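Bifunctional cytochrome P450/NADPH--P450 reductase (Deinococcus aerius, PDB 7F3H) probably hydroxylates organic substrates at its haem iron, using electrons drawn from NADPH through a fused reductase domain. Local coordinates at residues W134-V144 with D448-R456. Residues are numbered along the deposited sequence; the frame is centred on the assembly and turned at random.
Sequences WERTQGQDVRV and DFALRVRER
Val142 pairs with Leu451 in a short antiparallel strand contact at one edge of a three-stranded sheet in the cytochrome P450 fold, where the link between helices 113-137 and 144-161 lies along strand 450-455, whose other neighbour is strand 426-429. In this hydrogen-bonded pair Val142 N lies 2.8 Å from Leu451 O, and a longer bond returns from Leu451 N to Val142 O. Past the non-hydrogen-bonded pair Arg143 and Ala450, Val144 N reaches Phe449 O at 3.2 Å, carrying the pairing into the next helix. Val144 CG2 makes a CH-pi contact over one face of the Phe449 ring and packs 3.5 Å from Leu451 CG, which chi1 of 54° sets between its own backbone N and carbonyl carbon; helix 254-285 touches both Val144 and Phe449. Val453 CG1 lies 4.0 Å from Trp134 CE3. Before the pairing starts, at the end of a type II turn from Thr137 to Gln140, one water bridges Gln140 O and Val453 N. The Gln138 amide grips Glu455 twice: OE1 takes its backbone N-H in a nearly straight bond (178°), while NE2 gives to OE2 from above the carboxylate plane. Glu455 and Glu135 bring their carboxylates close, and Lys425 bridges the two, probably offsetting their repulsion. On the face of Arg143 and Ala450, Arg452 approaches Asp141 side-on, guanidinium and carboxylate nearly coplanar. A leucine in place of Arg452 would probably leave the Asp141 carboxylate without its charged mate, with Tyr432 still bonded to OD2. Two arginine nitrogens converge on one oxygen: Arg452 NE lies 2.9 Å and NH2 3.0 Å from Asp141 OD1.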
loop_
_atom_site.group_PDB
_atom_site.type_symbol
_atom_site.label_atom_id
_atom_site.label_comp_id
_atom_site.label_asym_id
_atom_site.label_seq_id
_atom_site.Cartn_x
_atom_site.Cartn_y
_atom_site.Cartn_z
ATOM N N TRP A 134 -0.281 -21.124 10.786
ATOM C CA TRP A 134 -0.776 -21.948 9.696
ATOM C C TRP A 134 -0.411 -23.403 9.934
ATOM O O TRP A 134 -1.233 -24.295 9.684
ATOM C CB TRP A 134 -0.247 -21.426 8.364
ATOM C CG TRP A 134 -0.851 -20.109 7.946
ATOM C CD1 TRP A 134 -1.573 -19.240 8.723
ATOM C CD2 TRP A 134 -0.753 -19.492 6.648
ATOM N NE1 TRP A 134 -1.934 -18.122 7.983
ATOM C CE2 TRP A 134 -1.439 -18.254 6.714
ATOM C CE3 TRP A 134 -0.140 -19.861 5.440
ATOM C CZ2 TRP A 134 -1.533 -17.397 5.619
ATOM C CZ3 TRP A 134 -0.232 -19.011 4.361
ATOM C CH2 TRP A 134 -0.926 -17.793 4.452
ATOM N N GLU A 135 0.758 -23.657 10.553
ATOM C CA GLU A 135 1.061 -25.037 10.932
ATOM C C GLU A 135 -0.024 -25.563 11.850
ATOM O O GLU A 135 -0.570 -26.653 11.630
ATOM C CB GLU A 135 2.415 -25.152 11.626
ATOM C CG GLU A 135 3.580 -25.577 10.780
ATOM C CD GLU A 135 4.910 -25.564 11.562
ATOM O OE1 GLU A 135 5.131 -24.667 12.421
ATOM O OE2 GLU A 135 5.712 -26.507 11.366
ATOM N N ARG A 136 -0.394 -24.753 12.846
ATOM C CA ARG A 136 -1.326 -25.163 13.885
ATOM C C ARG A 136 -2.712 -25.442 13.343
ATOM O O ARG A 136 -3.453 -26.197 13.975
ATOM C CB ARG A 136 -1.439 -24.061 14.947
ATOM C CG ARG A 136 -0.259 -23.980 15.900
ATOM C CD ARG A 136 -0.465 -22.946 17.017
ATOM N NE ARG A 136 0.188 -21.660 16.759
ATOM C CZ ARG A 136 -0.483 -20.519 16.667
ATOM N NH1 ARG A 136 -1.807 -20.542 16.803
ATOM N NH2 ARG A 136 0.153 -19.370 16.448
ATOM N N THR A 137 -3.083 -24.878 12.175
ATOM C CA THR A 137 -4.484 -24.944 11.763
ATOM C C THR A 137 -4.680 -25.602 10.401
ATOM O O THR A 137 -5.749 -25.446 9.802
ATOM C CB THR A 137 -5.130 -23.556 11.804
ATOM O OG1 THR A 137 -4.408 -22.649 10.971
ATOM C CG2 THR A 137 -5.144 -23.008 13.235
ATOM N N GLN A 138 -3.684 -26.370 9.938
ATOM C CA GLN A 138 -3.731 -27.073 8.666
ATOM C C GLN A 138 -5.106 -27.698 8.444
ATOM O O GLN A 138 -5.710 -28.251 9.367
ATOM C CB GLN A 138 -2.657 -28.169 8.641
ATOM C CG GLN A 138 -1.240 -27.706 8.421
ATOM C CD GLN A 138 -0.252 -28.873 8.415
ATOM O OE1 GLN A 138 -0.231 -29.696 7.486
ATOM N NE2 GLN A 138 0.574 -28.948 9.454
ATOM N N GLY A 139 -5.616 -27.574 7.220
ATOM C CA GLY A 139 -6.918 -28.085 6.872
ATOM C C GLY A 139 -8.062 -27.120 7.145
ATOM O O GLY A 139 -9.023 -27.079 6.359
ATOM N N GLN A 140 -7.969 -26.315 8.214
ATOM C CA GLN A 140 -8.929 -25.247 8.462
ATOM C C GLN A 140 -8.686 -24.076 7.503
ATOM O O GLN A 140 -7.575 -23.876 6.982
ATOM C CB GLN A 140 -8.828 -24.770 9.905
ATOM C CG GLN A 140 -8.812 -25.905 10.907
ATOM C CD GLN A 140 -8.581 -25.422 12.332
ATOM O OE1 GLN A 140 -9.216 -24.472 12.791
ATOM N NE2 GLN A 140 -7.695 -26.100 13.051
ATOM N N ASP A 141 -9.751 -23.300 7.264
ATOM C CA ASP A 141 -9.679 -22.142 6.370
ATOM C C ASP A 141 -8.686 -21.108 6.885
ATOM O O ASP A 141 -8.806 -20.612 8.011
ATOM C CB ASP A 141 -11.051 -21.475 6.205
ATOM C CG ASP A 141 -11.999 -22.290 5.381
ATOM O OD1 ASP A 141 -11.545 -23.279 4.760
ATOM O OD2 ASP A 141 -13.197 -21.962 5.357
ATOM N N VAL A 142 -7.717 -20.778 6.046
ATOM C CA VAL A 142 -6.882 -19.610 6.252
ATOM C C VAL A 142 -7.613 -18.382 5.719
ATOM O O VAL A 142 -8.111 -18.393 4.585
ATOM C CB VAL A 142 -5.524 -19.809 5.570
ATOM C CG1 VAL A 142 -4.839 -18.454 5.316
ATOM C CG2 VAL A 142 -4.672 -20.712 6.441
ATOM N N ARG A 143 -7.770 -17.359 6.575
ATOM C CA ARG A 143 -8.353 -16.072 6.196
ATOM C C ARG A 143 -7.212 -15.165 5.736
ATOM O O ARG A 143 -6.530 -14.520 6.547
ATOM C CB ARG A 143 -9.143 -15.484 7.366
ATOM C CG ARG A 143 -10.218 -16.462 7.890
ATOM C CD ARG A 143 -11.233 -15.832 8.818
ATOM N NE ARG A 143 -12.483 -15.522 8.123
ATOM C CZ ARG A 143 -13.004 -14.294 8.028
ATOM N NH1 ARG A 143 -12.382 -13.252 8.593
ATOM N NH2 ARG A 143 -14.150 -14.101 7.375
ATOM N N VAL A 144 -7.017 -15.096 4.419
ATOM C CA VAL A 144 -5.751 -14.605 3.882
ATOM C C VAL A 144 -5.567 -13.125 4.202
ATOM O O VAL A 144 -4.564 -12.723 4.803
ATOM C CB VAL A 144 -5.670 -14.890 2.377
ATOM C CG1 VAL A 144 -4.456 -14.206 1.785
ATOM C CG2 VAL A 144 -5.631 -16.419 2.119
ATOM N N ASP A 448 -12.882 -11.905 1.618
ATOM C CA ASP A 448 -13.512 -13.226 1.742
ATOM C C ASP A 448 -12.733 -14.296 0.976
ATOM O O ASP A 448 -13.313 -15.266 0.457
ATOM C CB ASP A 448 -14.975 -13.189 1.271
ATOM C CG ASP A 448 -15.752 -12.041 1.887
ATOM O OD1 ASP A 448 -15.595 -11.815 3.112
ATOM O OD2 ASP A 448 -16.484 -11.346 1.133
ATOM N N PHE A 449 -11.415 -14.115 0.925
ATOM C CA PHE A 449 -10.480 -15.008 0.255
ATOM C C PHE A 449 -9.981 -16.035 1.274
ATOM O O PHE A 449 -9.255 -15.700 2.207
ATOM C CB PHE A 449 -9.337 -14.177 -0.339
ATOM C CG PHE A 449 -8.225 -14.975 -1.000
ATOM C CD1 PHE A 449 -8.445 -16.253 -1.538
ATOM C CD2 PHE A 449 -6.953 -14.408 -1.135
ATOM C CE1 PHE A 449 -7.379 -16.980 -2.190
ATOM C CE2 PHE A 449 -5.916 -15.111 -1.786
ATOM C CZ PHE A 449 -6.134 -16.410 -2.304
ATOM N N ALA A 450 -10.420 -17.269 1.133
ATOM C CA ALA A 450 -9.952 -18.368 1.958
ATOM C C ALA A 450 -9.110 -19.324 1.111
ATOM O O ALA A 450 -9.454 -19.610 -0.039
ATOM C CB ALA A 450 -11.147 -19.110 2.582
ATOM N N LEU A 451 -8.024 -19.838 1.687
ATOM C CA LEU A 451 -7.326 -20.983 1.118
ATOM C C LEU A 451 -7.047 -21.994 2.221
ATOM O O LEU A 451 -7.347 -21.753 3.397
ATOM C CB LEU A 451 -6.022 -20.570 0.406
ATOM C CG LEU A 451 -4.950 -19.753 1.122
ATOM C CD1 LEU A 451 -4.109 -20.638 2.050
ATOM C CD2 LEU A 451 -4.082 -19.054 0.087
ATOM N N ARG A 452 -6.522 -23.160 1.822
ATOM C CA ARG A 452 -6.072 -24.190 2.749
ATOM C C ARG A 452 -4.611 -24.549 2.497
ATOM O O ARG A 452 -4.130 -24.494 1.362
ATOM C CB ARG A 452 -6.958 -25.422 2.651
ATOM C CG ARG A 452 -8.129 -25.320 3.608
ATOM C CD ARG A 452 -9.193 -26.352 3.314
ATOM N NE ARG A 452 -10.489 -25.813 3.682
ATOM C CZ ARG A 452 -11.640 -26.407 3.423
ATOM N NH1 ARG A 452 -11.666 -27.580 2.801
ATOM N NH2 ARG A 452 -12.772 -25.820 3.778
ATOM N N VAL A 453 -3.880 -24.889 3.565
ATOM C CA VAL A 453 -2.461 -25.214 3.425
ATOM C C VAL A 453 -2.165 -26.568 4.060
ATOM O O VAL A 453 -2.810 -26.987 5.033
ATOM C CB VAL A 453 -1.520 -24.138 4.025
ATOM C CG1 VAL A 453 -1.642 -22.851 3.268
ATOM C CG2 VAL A 453 -1.772 -23.918 5.500
ATOM N N ARG A 454 -1.164 -27.257 3.495
ATOM C CA ARG A 454 -0.708 -28.517 4.069
ATOM C C ARG A 454 0.817 -28.558 4.063
ATOM O O ARG A 454 1.455 -28.176 3.077
ATOM C CB ARG A 454 -1.298 -29.713 3.296
ATOM C CG ARG A 454 -1.085 -31.069 3.956
ATOM C CD ARG A 454 -0.881 -32.219 2.943
ATOM N NE ARG A 454 -0.039 -31.820 1.812
ATOM C CZ ARG A 454 -0.151 -32.317 0.582
ATOM N NH1 ARG A 454 -1.146 -33.174 0.302
ATOM N NH2 ARG A 454 0.665 -31.868 -0.390
ATOM N N GLU A 455 1.407 -29.028 5.166
ATOM C CA GLU A 455 2.862 -29.178 5.233
ATOM C C GLU A 455 3.400 -29.914 4.006
ATOM O O GLU A 455 2.923 -30.997 3.660
ATOM C CB GLU A 455 3.245 -29.940 6.502
ATOM C CG GLU A 455 3.630 -29.052 7.671
ATOM C CD GLU A 455 3.884 -29.843 8.955
ATOM O OE1 GLU A 455 4.851 -29.506 9.669
ATOM O OE2 GLU A 455 3.122 -30.805 9.244
ATOM N N ARG A 456 4.400 -29.324 3.353
ATOM C CA ARG A 456 5.077 -30.025 2.275
ATOM C C ARG A 456 5.892 -31.187 2.833
ATOM O O ARG A 456 6.642 -31.034 3.806
ATOM C CB ARG A 456 5.966 -29.059 1.492
ATOM C CG ARG A 456 5.175 -27.996 0.744
ATOM C CD ARG A 456 6.080 -26.964 0.124
ATOM N NE ARG A 456 6.748 -27.503 -1.056
ATOM C CZ ARG A 456 7.911 -27.066 -1.540
ATOM N NH1 ARG A 456 8.555 -26.055 -0.953
ATOM N NH2 ARG A 456 8.421 -27.644 -2.629
HETATM O O HOH W 1 -5.182 -24.470 6.136
#